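Local coordinates for protein citrate lyase (Yersinia pestis, PDB 3QLL) that is a putative citrate lyase beta subunit resembling CitE, encoded in a virulence operon and probably a magnesium-dependent lyase, at residues R46-T51 and A67-I72; H143-D148 and A177-K182. All coordinates share one frame; numbering follows the deposited sequence.

Contact 1. Residues R46-T51 and A67-I72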
loop_
_atom_site.group_PDB
_atom_site.type_symbol
_atom_site.label_atom_id
_atom_site.label_comp_id
_atom_site.label_asym_id
_atom_site.label_seq_id
_atom_site.Cartn_x
_atom_site.Cartn_y
_atom_site.Cartn_z
ATOM N N ARG A 46 21.868 -7.945 -12.860
ATOM C CA ARG A 46 20.603 -7.699 -13.551
ATOM C C ARG A 46 19.777 -8.987 -13.580
ATOM O O ARG A 46 18.542 -8.942 -13.496
ATOM C CB ARG A 46 20.838 -7.218 -14.988
ATOM C CG ARG A 46 21.673 -5.970 -15.116
ATOM C CD ARG A 46 22.384 -5.889 -16.443
ATOM N NE ARG A 46 23.237 -7.056 -16.671
ATOM C CZ ARG A 46 23.885 -7.308 -17.812
ATOM N NH1 ARG A 46 23.777 -6.469 -18.846
ATOM N NH2 ARG A 46 24.637 -8.401 -17.919
ATOM N N SER A 47 20.463 -10.116 -13.776
ATOM C CA SER A 47 19.815 -11.421 -13.920
ATOM C C SER A 47 20.263 -12.435 -12.867
ATOM O O SER A 47 21.447 -12.662 -12.675
ATOM C CB SER A 47 20.076 -12.004 -15.326
ATOM O OG SER A 47 21.420 -11.805 -15.729
ATOM N N TRP A 48 19.304 -13.054 -12.218
ATOM C CA TRP A 48 19.569 -14.137 -11.285
ATOM C C TRP A 48 18.891 -15.415 -11.757
ATOM O O TRP A 48 17.664 -15.488 -11.806
ATOM C CB TRP A 48 19.070 -13.775 -9.878
ATOM C CG TRP A 48 19.827 -12.645 -9.269
ATOM C CD1 TRP A 48 19.909 -11.362 -9.744
ATOM C CD2 TRP A 48 20.571 -12.665 -8.051
ATOM N NE1 TRP A 48 20.670 -10.596 -8.914
ATOM C CE2 TRP A 48 21.079 -11.357 -7.852
ATOM C CE3 TRP A 48 20.841 -13.651 -7.094
ATOM C CZ2 TRP A 48 21.871 -11.013 -6.750
ATOM C CZ3 TRP A 48 21.634 -13.315 -6.000
ATOM C CH2 TRP A 48 22.136 -12.006 -5.832
ATOM N N LEU A 49 19.677 -16.422 -12.092
ATOM C CA LEU A 49 19.127 -17.650 -12.676
ATOM C C LEU A 49 19.095 -18.780 -11.676
ATOM O O LEU A 49 20.151 -19.214 -11.190
ATOM C CB LEU A 49 19.925 -18.071 -13.893
ATOM C CG LEU A 49 19.447 -19.319 -14.630
ATOM C CD1 LEU A 49 18.009 -19.270 -15.231
ATOM C CD2 LEU A 49 20.488 -19.588 -15.698
ATOM N N PHE A 50 17.890 -19.290 -11.419
ATOM C CA PHE A 50 17.705 -20.471 -10.577
ATOM C C PHE A 50 18.004 -21.709 -11.410
ATOM O O PHE A 50 17.399 -21.912 -12.446
ATOM C CB PHE A 50 16.268 -20.564 -10.034
ATOM C CG PHE A 50 15.946 -19.593 -8.944
ATOM C CD1 PHE A 50 16.387 -19.815 -7.641
ATOM C CD2 PHE A 50 15.165 -18.463 -9.205
ATOM C CE1 PHE A 50 16.073 -18.925 -6.629
ATOM C CE2 PHE A 50 14.840 -17.571 -8.184
ATOM C CZ PHE A 50 15.300 -17.803 -6.900
ATOM N N THR A 51 18.943 -22.526 -10.955
ATOM C CA THR A 51 19.075 -23.863 -11.509
ATOM C C THR A 51 19.167 -24.908 -10.389
ATOM O O THR A 51 19.952 -24.766 -9.440
ATOM C CB THR A 51 20.330 -23.975 -12.437
ATOM O OG1 THR A 51 21.494 -23.476 -11.761
ATOM C CG2 THR A 51 20.120 -23.150 -13.686
ATOM N N ALA A 67 23.792 -15.534 -17.395
ATOM C CA ALA A 67 23.250 -14.909 -16.193
ATOM C C ALA A 67 24.325 -14.181 -15.396
ATOM O O ALA A 67 25.444 -14.643 -15.304
ATOM C CB ALA A 67 22.557 -15.943 -15.326
ATOM N N ASP A 68 23.962 -13.066 -14.767
ATOM C CA ASP A 68 24.939 -12.347 -13.975
ATOM C C ASP A 68 25.254 -13.081 -12.695
ATOM O O ASP A 68 26.388 -13.070 -12.222
ATOM C CB ASP A 68 24.446 -10.933 -13.667
ATOM C CG ASP A 68 24.558 -10.008 -14.869
ATOM O OD1 ASP A 68 25.353 -10.315 -15.773
ATOM O OD2 ASP A 68 23.818 -9.007 -14.948
ATOM N N VAL A 69 24.250 -13.751 -12.152
ATOM C CA VAL A 69 24.441 -14.583 -10.973
ATOM C C VAL A 69 23.644 -15.860 -11.183
ATOM O O VAL A 69 22.459 -15.812 -11.541
ATOM C CB VAL A 69 23.916 -13.885 -9.678
ATOM C CG1 VAL A 69 24.068 -14.790 -8.465
ATOM C CG2 VAL A 69 24.575 -12.523 -9.457
ATOM N N ALA A 70 24.289 -16.985 -10.914
ATOM C CA ALA A 70 23.623 -18.285 -10.932
ATOM C C ALA A 70 23.232 -18.682 -9.523
ATOM O O ALA A 70 24.035 -18.575 -8.577
ATOM C CB ALA A 70 24.543 -19.355 -11.565
ATOM N N ILE A 71 21.998 -19.148 -9.376
ATOM C CA ILE A 71 21.538 -19.644 -8.094
ATOM C C ILE A 71 21.342 -21.160 -8.090
ATOM O O ILE A 71 20.365 -21.683 -8.648
ATOM C CB ILE A 71 20.229 -18.997 -7.678
ATOM C CG1 ILE A 71 20.292 -17.484 -7.891
ATOM C CG2 ILE A 71 19.906 -19.351 -6.226
ATOM C CD1 ILE A 71 18.988 -16.806 -7.522
ATOM N N ILE A 72 22.248 -21.856 -7.415
ATOM C CA ILE A 72 22.051 -23.268 -7.221
ATOM C C ILE A 72 20.931 -23.480 -6.236
ATOM O O ILE A 72 20.994 -22.990 -5.097
ATOM C CB ILE A 72 23.334 -23.936 -6.699
ATOM C CG1 ILE A 72 24.531 -23.583 -7.574
ATOM C CG2 ILE A 72 23.134 -25.451 -6.545
ATOM C CD1 ILE A 72 25.823 -23.988 -6.958
#
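Asp68 OD2 is gripped by two donors of Arg46: NE reaches its syn lone pair at 2.7 Å, while the backbone N of Arg46 takes the anti lone pair at 3.0 Å. The pair stands at the entry to the first two strands of a parallel eight-stranded barrel of the TIM type, and illustrates how side chains can extend a strand pairing beyond its backbone bonds. A bend in the arginine chain at chi3 (-57°) curls the guanidinium back on the carboxylate, side-on and nearly coplanar with it, so that NH2 also reaches Asp68 OD1, at 3.0 Å. Two bonds to separate oxygens fix the rotation of both flat groups; NH1 is hydrogen-bonded to Thr269 OG1. Next along, Ser47 OG accepts from Asp68 N and is also hydrogen-bonded to Asn265 of the helix 261-267.

From here the backbone takes over in parallel register: Ser47 O receives Val69 N, Val69 O receives Leu49 N, Leu49 O receives Ile71 N at 2.6 Å, and Ile71 O receives Thr51 N. The side chains of Leu49 and Thr51 share one face of the sheet with Ala70 and Ile72; Trp48, Phe50, Val69 and Ile71 occupy the other. There Val69 packs over one face of the Trp48 indole, CB above its centre and CG1 4.0 Å from the centroid of the six-membered ring in a CH-pi contact. Ile71 serves two aromatics with one methyl: CD1 touches the indole edge at Trp48 CE3, 3.7 Å away, and sits over the face of the Phe50 ring, 3.9 Å from its centroid and 17° off the normal.

Contact 2. Residues H143-D148 and A177-K182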
loop_
_atom_site.group_PDB
_atom_site.type_symbol
_atom_site.label_atom_id
_atom_site.label_comp_id
_atom_site.label_asym_id
_atom_site.label_seq_id
_atom_site.Cartn_x
_atom_site.Cartn_y
_atom_site.Cartn_z
ATOM N N HIS A 143 15.322 -14.084 11.073
ATOM C CA HIS A 143 15.687 -15.104 10.048
ATOM C C HIS A 143 17.059 -14.845 9.490
ATOM O O HIS A 143 17.904 -15.739 9.418
ATOM C CB HIS A 143 14.730 -15.073 8.882
ATOM C CG HIS A 143 13.499 -15.892 9.068
ATOM N ND1 HIS A 143 12.495 -15.528 9.934
ATOM C CD2 HIS A 143 13.104 -17.048 8.498
ATOM C CE1 HIS A 143 11.527 -16.422 9.883
ATOM N NE2 HIS A 143 11.873 -17.354 9.024
ATOM N N LEU A 144 17.270 -13.584 9.139
ATOM C CA LEU A 144 18.521 -13.161 8.538
ATOM C C LEU A 144 19.635 -13.093 9.597
ATOM O O LEU A 144 20.784 -13.398 9.316
ATOM C CB LEU A 144 18.352 -11.818 7.827
ATOM C CG LEU A 144 17.385 -11.864 6.655
ATOM C CD1 LEU A 144 17.377 -10.501 5.983
ATOM C CD2 LEU A 144 17.850 -12.970 5.681
ATOM N N GLN A 145 19.297 -12.686 10.809
ATOM C CA GLN A 145 20.354 -12.547 11.825
ATOM C C GLN A 145 20.930 -13.876 12.281
ATOM O O GLN A 145 22.131 -13.997 12.488
ATOM C CB GLN A 145 19.848 -11.748 13.034
ATOM C CG GLN A 145 19.559 -10.345 12.594
ATOM C CD GLN A 145 18.586 -9.569 13.492
ATOM O OE1 GLN A 145 17.909 -10.124 14.363
ATOM N NE2 GLN A 145 18.488 -8.267 13.237
ATOM N N ILE A 146 20.057 -14.876 12.340
ATOM C CA ILE A 146 20.438 -16.248 12.617
ATOM C C ILE A 146 21.437 -16.780 11.597
ATOM O O ILE A 146 22.459 -17.336 11.977
ATOM C CB ILE A 146 19.213 -17.160 12.657
ATOM C CG1 ILE A 146 18.330 -16.809 13.846
ATOM C CG2 ILE A 146 19.646 -18.602 12.745
ATOM C CD1 ILE A 146 17.032 -17.598 13.905
ATOM N N LEU A 147 21.120 -16.629 10.316
ATOM C CA LEU A 147 22.029 -17.006 9.238
ATOM C C LEU A 147 23.355 -16.267 9.308
ATOM O O LEU A 147 24.431 -16.883 9.137
ATOM C CB LEU A 147 21.387 -16.762 7.892
ATOM C CG LEU A 147 20.690 -17.970 7.307
ATOM C CD1 LEU A 147 20.311 -17.630 5.874
ATOM C CD2 LEU A 147 21.552 -19.234 7.372
ATOM N N ASP A 148 23.255 -14.947 9.527
ATOM C CA ASP A 148 24.408 -14.086 9.719
ATOM C C ASP A 148 25.350 -14.641 10.809
ATOM O O ASP A 148 26.522 -14.903 10.519
ATOM C CB ASP A 148 23.932 -12.647 10.056
ATOM C CG ASP A 148 25.087 -11.637 10.193
ATOM O OD1 ASP A 148 26.229 -12.005 9.897
ATOM O OD2 ASP A 148 24.862 -10.459 10.589
ATOM N N ALA A 177 14.597 -5.839 5.820
ATOM C CA ALA A 177 15.539 -5.075 4.971
ATOM C C ALA A 177 16.592 -4.336 5.799
ATOM O O ALA A 177 17.669 -4.061 5.306
ATOM C CB ALA A 177 14.794 -4.101 4.064
ATOM N N ALA A 178 16.300 -4.119 7.082
ATOM C CA ALA A 178 17.196 -3.409 7.976
ATOM C C ALA A 178 17.906 -4.399 8.930
ATOM O O ALA A 178 18.595 -3.986 9.888
ATOM C CB ALA A 178 16.423 -2.346 8.774
ATOM N N ALA A 179 17.734 -5.694 8.675
ATOM C CA ALA A 179 18.121 -6.717 9.682
ATOM C C ALA A 179 19.622 -6.827 9.980
ATOM O O ALA A 179 20.001 -7.173 11.083
ATOM C CB ALA A 179 17.571 -8.099 9.265
ATOM N N THR A 180 20.431 -6.811 8.933
ATOM C CA THR A 180 21.890 -6.917 9.051
ATOM C C THR A 180 22.577 -6.326 7.826
ATOM O O THR A 180 22.053 -6.432 6.729
ATOM C CB THR A 180 22.310 -8.401 9.280
ATOM O OG1 THR A 180 23.723 -8.513 9.128
ATOM C CG2 THR A 180 21.699 -9.275 8.244
ATOM N N PRO A 181 23.788 -5.766 7.997
ATOM C CA PRO A 181 24.642 -5.216 6.915
ATOM C C PRO A 181 24.973 -6.296 5.898
ATOM O O PRO A 181 25.354 -5.995 4.770
ATOM C CB PRO A 181 25.918 -4.789 7.644
ATOM C CG PRO A 181 25.487 -4.527 9.035
ATOM C CD PRO A 181 24.291 -5.403 9.335
ATOM N N LYS A 182 25.010 -7.542 6.349
ATOM C CA LYS A 182 25.292 -8.633 5.430
ATOM C C LYS A 182 24.208 -8.888 4.372
ATOM O O LYS A 182 24.481 -9.523 3.355
ATOM C CB LYS A 182 25.610 -9.900 6.203
ATOM C CG LYS A 182 27.080 -9.882 6.542
ATOM C CD LYS A 182 27.483 -10.897 7.569
ATOM C CE LYS A 182 27.459 -12.295 7.000
ATOM N NZ LYS A 182 28.366 -13.199 7.753
#
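Gln145 NE2 donates to the backbone O of Ala179 at 2.9 Å, and one helical turn on Asp148 takes the hydroxyl of Thr180; the helix 141-150 thus reaches the chain that leads into the strand 183-188 through two different side-chain geometries. The glutamine chain runs extended beyond CG, and its bond is almost straight, 174° at the hydrogen; it lies in the plane of the amide and in that of the carbonyl, so that NE2 meets a lone pair of the oxygen.

Asp148 swings its carboxylate the other way along the helix surface, with CG opposite the backbone N across the CA-CB bond (chi1 -176°). Thr180 OG1 gives its proton to Asp148 OD2 at 2.7 Å, approaching from above the carboxylate plane, 52° out of it. The same hydroxyl accepts from Lys182 N at 3.2 Å, closing an ST turn, and is thereby held from two directions. Its position follows from a first torsion that sets OG1 anti to the threonine's own N. Lys182 is bent at chi3, and its NZ approaches Asp148 OD1 as a salt-bridge partner, but this pairing is doubtful because OD1 is crowded in the model.

Beside the glutamine bond, on the side facing the barrel, Leu144 CB and CD1 each lie 4.1 Å from Ala179 CB, a small apolar contact whose leucine also touches Leu183. The whole is a helix-to-loop contact on the outside of a beta/alpha barrel, where a helix packed on the strand 132-135 is joined to the turn entering the strand 183-188.

The two contacts lie on opposite sides of the chain's centre, their own centres 22 Å apart and their nearest atoms about 10 Å apart, without touching. Together they sample two levels of one beta/alpha barrel: contact 1 pairs two strands of the wall, whereas contact 2 belongs to the outer layer, farther from the middle of the chain (about 15 Å against 9 Å, centre to centre). Proximity to the predicted site differs accordingly. The side chain of Phe50 is about 4 Å from that of Arg107, predicted to bind the substrate, and about 8 Å from that of Glu165, predicted to bind magnesium; the side chain of Leu144 is about 11 Å from each.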